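Long-range contact in pseudopodium-enriched atypical kinase 1 (Homo sapiens, PDB 6BHC), which is a pseudokinase with a protein kinase fold and an unusual catalytic cleft, probably acting in signalling through dimerization rather than through phosphate transfer: residues A[199-204]-A[277-282]. The protein carries 1 engineered substitution. Residue numbers count along the deposited sequence, not the author numbering.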
ATOM      1  N   VAL A 199      29.853  -3.389  23.249  1.00 29.98           N
ATOM      2  CA  VAL A 199      30.909  -3.631  22.276  1.00 33.51           C
ATOM      3  C   VAL A 199      31.226  -2.318  21.574  1.00 34.87           C
ATOM      4  O   VAL A 199      30.314  -1.600  21.145  1.00 32.92           O
ATOM      5  CB  VAL A 199      30.502  -4.719  21.266  1.00 31.36           C
ATOM      6  CG1 VAL A 199      31.501  -4.792  20.123  1.00 32.87           C
ATOM      7  CG2 VAL A 199      30.392  -6.066  21.962  1.00 37.67           C
ATOM      8  N   THR A 200      32.512  -1.998  21.477  1.00 27.78           N
ATOM      9  CA  THR A 200      32.995  -0.846  20.726  1.00 31.60           C
ATOM     10  C   THR A 200      33.834  -1.342  19.557  1.00 25.54           C
ATOM     11  O   THR A 200      34.698  -2.208  19.732  1.00 25.58           O
ATOM     12  CB  THR A 200      33.824   0.088  21.611  1.00 30.36           C
ATOM     13  OG1 THR A 200      34.961  -0.617  22.122  1.00 43.26           O
ATOM     14  CG2 THR A 200      32.990   0.608  22.775  1.00 32.27           C
ATOM     15  N   HIS A 201      33.580  -0.791  18.370  1.00 23.02           N
ATOM     16  CA  HIS A 201      34.272  -1.256  17.171  1.00 24.54           C
ATOM     17  C   HIS A 201      35.754  -0.893  17.212  1.00 30.49           C
ATOM     18  O   HIS A 201      36.617  -1.739  16.945  1.00 32.77           O
ATOM     19  CB  HIS A 201      33.600  -0.675  15.928  1.00 17.28           C
ATOM     20  CG  HIS A 201      34.105  -1.250  14.642  1.00 31.08           C
ATOM     21  ND1 HIS A 201      35.266  -0.815  14.038  1.00 34.98           N
ATOM     22  CD2 HIS A 201      33.604  -2.219  13.840  1.00 21.58           C
ATOM     23  CE1 HIS A 201      35.457  -1.493  12.921  1.00 36.37           C
ATOM     24  NE2 HIS A 201      34.463  -2.351  12.777  1.00 24.97           N
ATOM     25  N   CYS A 202      36.064   0.366  17.525  1.00 27.57           N
ATOM     26  CA  CYS A 202      37.414   0.887  17.746  1.00 37.18           C
ATOM     27  C   CYS A 202      38.263   0.963  16.483  1.00 34.79           C
ATOM     28  O   CYS A 202      39.454   1.290  16.572  1.00 43.69           O
ATOM     29  CB  CYS A 202      38.174   0.077  18.803  1.00 42.22           C
ATOM     30  SG  CYS A 202      37.411   0.081  20.432  1.00 56.76           S
ATOM     31  N   ASP A 203      37.701   0.680  15.314  1.00 29.12           N
ATOM     32  CA  ASP A 203      38.459   0.770  14.070  1.00 29.49           C
ATOM     33  C   ASP A 203      37.523   1.177  12.935  1.00 30.88           C
ATOM     34  O   ASP A 203      37.491   0.562  11.868  1.00 27.95           O
ATOM     35  CB  ASP A 203      39.173  -0.548  13.769  1.00 43.21           C
ATOM     36  CG  ASP A 203      40.237  -0.402  12.697  1.00 51.19           C
ATOM     37  OD1 ASP A 203      40.829   0.694  12.593  1.00 42.87           O
ATOM     38  OD2 ASP A 203      40.481  -1.380  11.960  1.00 51.78           O
ATOM     39  N   LEU A 204      36.744   2.231  13.159  1.00 32.32           N
ATOM     40  CA  LEU A 204      35.792   2.718  12.167  1.00 27.63           C
ATOM     41  C   LEU A 204      36.552   3.519  11.117  1.00 32.87           C
ATOM     42  O   LEU A 204      36.866   4.693  11.317  1.00 34.19           O
ATOM     43  CB  LEU A 204      34.707   3.554  12.832  1.00 30.21           C
ATOM     44  CG  LEU A 204      33.745   2.780  13.736  1.00 32.21           C
ATOM     45  CD1 LEU A 204      32.756   3.720  14.409  1.00 33.13           C
ATOM     46  CD2 LEU A 204      33.015   1.708  12.939  1.00 31.41           C
ATOM     47  N   CYS A 277      34.166   5.869  22.244  1.00 29.98           N
ATOM     48  CA  CYS A 277      35.189   5.757  21.207  1.00 31.61           C
ATOM     49  C   CYS A 277      34.575   5.760  19.811  1.00 29.56           C
ATOM     50  O   CYS A 277      35.061   6.456  18.911  1.00 39.34           O
ATOM     51  CB  CYS A 277      36.019   4.493  21.426  1.00 50.76           C
ATOM     52  SG  CYS A 277      37.269   4.201  20.153  1.00 69.07           S
ATOM     53  N   ASP A 278      33.508   4.982  19.606  1.00 27.54           N
ATOM     54  CA  ASP A 278      32.915   4.894  18.274  1.00 24.74           C
ATOM     55  C   ASP A 278      32.259   6.205  17.858  1.00 25.57           C
ATOM     56  O   ASP A 278      32.265   6.548  16.669  1.00 24.31           O
ATOM     57  CB  ASP A 278      31.903   3.750  18.215  1.00 32.97           C
ATOM     58  CG  ASP A 278      32.565   2.385  18.260  1.00 40.23           C
ATOM     59  OD1 ASP A 278      33.784   2.302  17.996  1.00 40.82           O
ATOM     60  OD2 ASP A 278      31.864   1.392  18.551  1.00 41.33           O
ATOM     61  N   GLU A 279      31.690   6.947  18.813  1.00 23.22           N
ATOM     62  CA  GLU A 279      31.121   8.250  18.486  1.00 21.95           C
ATOM     63  C   GLU A 279      32.197   9.214  17.999  1.00 24.20           C
ATOM     64  O   GLU A 279      31.987   9.958  17.033  1.00 26.23           O
ATOM     65  CB  GLU A 279      30.392   8.826  19.702  1.00 28.13           C
ATOM     66  CG  GLU A 279      29.059   8.152  20.026  1.00 32.21           C
ATOM     67  CD  GLU A 279      29.216   6.834  20.766  1.00 45.26           C
ATOM     68  OE1 GLU A 279      30.366   6.412  21.006  1.00 50.27           O
ATOM     69  OE2 GLU A 279      28.183   6.221  21.113  1.00 55.05           O
ATOM     70  N   PHE A 280      33.362   9.207  18.650  1.00 27.38           N
ATOM     71  CA  PHE A 280      34.443  10.101  18.248  1.00 31.22           C
ATOM     72  C   PHE A 280      34.962   9.756  16.857  1.00 29.41           C
ATOM     73  O   PHE A 280      35.249  10.653  16.056  1.00 32.74           O
ATOM     74  CB  PHE A 280      35.575  10.049  19.274  1.00 25.07           C
ATOM     75  CG  PHE A 280      36.734  10.948  18.949  1.00 25.60           C
ATOM     76  CD1 PHE A 280      36.721  12.280  19.328  1.00 25.79           C
ATOM     77  CD2 PHE A 280      37.839  10.458  18.271  1.00 26.94           C
ATOM     78  CE1 PHE A 280      37.786  13.108  19.033  1.00 26.55           C
ATOM     79  CE2 PHE A 280      38.908  11.280  17.974  1.00 39.53           C
ATOM     80  CZ  PHE A 280      38.881  12.606  18.356  1.00 42.72           C
ATOM     81  N   GLN A 281      35.089   8.462  16.548  1.00 22.77           N
ATOM     82  CA  GLN A 281      35.579   8.071  15.229  1.00 23.86           C
ATOM     83  C   GLN A 281      34.558   8.364  14.139  1.00 30.35           C
ATOM     84  O   GLN A 281      34.937   8.612  12.988  1.00 34.42           O
ATOM     85  CB  GLN A 281      35.962   6.591  15.227  1.00 23.56           C
ATOM     86  CG  GLN A 281      37.206   6.281  16.046  1.00 25.51           C
ATOM     87  CD  GLN A 281      37.642   4.830  15.936  1.00 36.53           C
ATOM     88  OE1 GLN A 281      36.882   3.967  15.495  1.00 39.31           O
ATOM     89  NE2 GLN A 281      38.878   4.554  16.339  1.00 35.47           N
ATOM     90  N   THR A 282      33.266   8.348  14.477  1.00 28.48           N
ATOM     91  CA  THR A 282      32.241   8.717  13.507  1.00 20.97           C
ATOM     92  C   THR A 282      32.346  10.187  13.120  1.00 21.87           C
ATOM     93  O   THR A 282      32.065  10.547  11.969  1.00 24.99           O
ATOM     94  CB  THR A 282      30.853   8.402  14.069  1.00 22.75           C
ATOM     95  OG1 THR A 282      30.767   7.004  14.372  1.00 28.74           O
ATOM     96  CG2 THR A 282      29.767   8.758  13.066  1.00 17.15           C
TER
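Asp278, near the start of helix 277-289, holds the His-Cys-Asp turn at 201-203, the counterpart of the HRD motif in the catalytic loop of protein kinases; the helix corresponds to their αF. With chi1 in m and chi2 near -18°, its carboxylate reaches two successive backbone amides: His201 N gives a hydrogen bond to Asp278 OD2 (2.8 Å) and Cys202 N one to Asp278 OD1 (3.0 Å). One helical turn on, Gln281 extends (m, then t) so that its amide straddles the following peptides: OE1 accepts from Leu204 N (2.9 Å), while NE2 gives a weak hydrogen bond to Cys202 O (3.3 Å) and also hydrogen-bonds Arg263 O. Cys202 sits at the Arg position of HRD, and its positive phi (70°) helps form the turn after strand 199-200; its CB points away from the helix, yet its SG lies 4.1 Å from Cys277 SG, an apolar contact without a disulfide. The t rotamer of His201 sends the ring away, placing ND1 3.1 Å from Asp203 N as acceptor; NE2 bonds Ser241 O, and Phe243 meets the imidazole edge-to-face, like the His-Phe pair of the regulatory spine. Asp203 also turns from the helix, to a salt bridge with Arg205. Leu204 (m, t) points toward the helix, its CD1 3.7 Å from Asp278 O and 3.8 Å from Thr282 OG1, beside Leu191; Thr282 OG1 donates to Asp278 O (2.8 Å). Because the helix side chains bind main-chain atoms of the turn, this grip does not depend on the Arg side chain of HRD, consistent with a pseudokinase retaining the kinase scaffold.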